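Bromodomain protein, putative (Plasmodium falciparum 3D7, PDB 4PY6) probably recognises acetylated lysines, as bromodomains do, through this one domain of a much larger malaria-parasite protein. Local coordinates at residues A[16-20]-A[79-83]. Residues are numbered along the deposited sequence; the frame is centred on the assembly and turned at random.
Sequences NKRLL and LSDGI
Arg18 reaches from the loop ahead of helix 22-32 to the C-terminal end of helix 72-81, where its guanidinium takes hold of the carbonyl of Ser80. The main bond runs from Arg18 NE to Ser80 O at 2.8 Å, with an N-H...O angle of 157°. The acceptor lies close to the guanidinium plane, at its edge, whereas NE sits above the Ser80 carbonyl plane, 36° out of it. A second, weak bond joins Arg18 NH2 to the same oxygen at 3.3 Å, so NE and NH2 share one acceptor. With CG anti to the backbone N, the side chain of Arg18 heads for the helix, and a bend at chi3 (74°) then turns its flat end along the last turn. One guanidinium face looks onto the backbone where the helix stops: Gly82 N stands 3.6 Å above the plane, nearer the margin of the group than its centre. Gly82 leaves helical geometry with positive phi, and its lack of a side chain leaves room for Arg18 NH1, 4.0 Å from Gly82 CA. On one flank Asn16 brings its side-chain amide up to Ser80, whose OG is 3.4 Å from Asn16 CB. On another, the Leu20 methyl CD2 lies against the carbonyl oxygen of Leu79, 3.8 Å from Leu79 O, while Leu20 CD1 comes 4.2 Å from Ser80 CA; Leu20 also touches Lys25 and Arg28 of helix 22-32, and Leu79 packs on Leu27 and Arg28. Arg18 NH2 additionally forms a salt bridge with Glu24, which probably helps to hold the guanidinium in this orientation. This surface contact thus ties the N-terminal lead-in to a helix end of the bromodomain bundle, and the positive guanidinium beside a carbonyl at the C-terminal end of helix 72-81 probably complements the negative end of the helix dipole.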
loop_
_atom_site.group_PDB
_atom_site.type_symbol
_atom_site.label_atom_id
_atom_site.label_comp_id
_atom_site.label_asym_id
_atom_site.label_seq_id
_atom_site.Cartn_x
_atom_site.Cartn_y
_atom_site.Cartn_z
ATOM N N ASN A 16 12.692 12.085 24.264
ATOM C CA ASN A 16 11.467 11.931 25.048
ATOM C C ASN A 16 11.596 10.761 26.023
ATOM O O ASN A 16 11.689 9.605 25.602
ATOM C CB ASN A 16 10.240 11.796 24.133
ATOM C CG ASN A 16 8.920 11.670 24.859
ATOM O OD1 ASN A 16 8.317 10.592 24.910
ATOM N ND2 ASN A 16 8.431 12.767 25.419
ATOM N N LYS A 17 11.629 11.078 27.327
ATOM C CA LYS A 17 11.754 10.093 28.400
ATOM C C LYS A 17 10.395 9.558 28.873
ATOM O O LYS A 17 10.358 8.635 29.693
ATOM C CB LYS A 17 12.563 10.667 29.572
ATOM C CG LYS A 17 13.762 9.804 29.943
ATOM C CD LYS A 17 13.999 9.775 31.446
ATOM C CE LYS A 17 13.394 8.557 32.105
ATOM N NZ LYS A 17 13.649 8.541 33.568
ATOM N N ARG A 18 9.282 10.127 28.346
ATOM C CA ARG A 18 7.914 9.715 28.674
ATOM C C ARG A 18 7.681 8.288 28.180
ATOM O O ARG A 18 7.917 7.993 27.007
ATOM C CB ARG A 18 6.881 10.680 28.064
ATOM C CG ARG A 18 5.443 10.423 28.529
ATOM C CD ARG A 18 4.406 11.005 27.582
ATOM N NE ARG A 18 4.290 10.230 26.342
ATOM C CZ ARG A 18 3.405 9.259 26.137
ATOM N NH1 ARG A 18 2.539 8.928 27.086
ATOM N NH2 ARG A 18 3.378 8.614 24.979
ATOM N N LEU A 19 7.257 7.402 29.094
ATOM C CA LEU A 19 7.004 5.998 28.782
ATOM C C LEU A 19 5.708 5.841 27.996
ATOM O O LEU A 19 4.633 6.199 28.485
ATOM C CB LEU A 19 6.995 5.129 30.055
ATOM C CG LEU A 19 8.329 4.988 30.792
ATOM C CD1 LEU A 19 8.106 4.684 32.256
ATOM C CD2 LEU A 19 9.213 3.925 30.150
ATOM N N LEU A 20 5.827 5.343 26.756
ATOM C CA LEU A 20 4.697 5.114 25.860
ATOM C C LEU A 20 3.874 3.929 26.343
ATOM O O LEU A 20 4.439 2.940 26.821
ATOM C CB LEU A 20 5.199 4.838 24.433
ATOM C CG LEU A 20 5.175 6.006 23.453
ATOM C CD1 LEU A 20 6.430 6.856 23.580
ATOM C CD2 LEU A 20 5.063 5.504 22.030
ATOM N N LEU A 79 2.204 10.934 19.066
ATOM C CA LEU A 79 2.278 9.581 19.624
ATOM C C LEU A 79 3.317 9.524 20.758
ATOM O O LEU A 79 3.130 8.791 21.731
ATOM C CB LEU A 79 2.656 8.609 18.494
ATOM C CG LEU A 79 2.069 7.195 18.475
ATOM C CD1 LEU A 79 0.549 7.187 18.647
ATOM C CD2 LEU A 79 2.401 6.516 17.169
ATOM N N SER A 80 4.394 10.326 20.633
ATOM C CA SER A 80 5.483 10.442 21.605
ATOM C C SER A 80 5.074 11.291 22.819
ATOM O O SER A 80 5.438 10.956 23.946
ATOM C CB SER A 80 6.718 11.039 20.934
ATOM O OG SER A 80 7.799 11.212 21.835
ATOM N N ASP A 81 4.324 12.384 22.583
ATOM C CA ASP A 81 3.876 13.319 23.620
ATOM C C ASP A 81 2.622 12.889 24.385
ATOM O O ASP A 81 2.321 13.465 25.434
ATOM C CB ASP A 81 3.694 14.732 23.033
ATOM C CG ASP A 81 4.960 15.357 22.478
ATOM O OD1 ASP A 81 6.050 15.094 23.036
ATOM O OD2 ASP A 81 4.861 16.122 21.497
ATOM N N GLY A 82 1.910 11.894 23.862
ATOM C CA GLY A 82 0.681 11.386 24.459
ATOM C C GLY A 82 -0.513 12.277 24.183
ATOM O O GLY A 82 -1.360 12.469 25.058
ATOM N N ILE A 83 -0.582 12.830 22.957
ATOM C CA ILE A 83 -1.653 13.715 22.488
ATOM C C ILE A 83 -2.955 12.927 22.281
ATOM O O ILE A 83 -4.028 13.414 22.645
ATOM C CB ILE A 83 -1.185 14.510 21.224
ATOM C CG1 ILE A 83 -0.025 15.503 21.545
ATOM C CG2 ILE A 83 -2.333 15.187 20.447
ATOM C CD1 ILE A 83 -0.327 16.711 22.539
#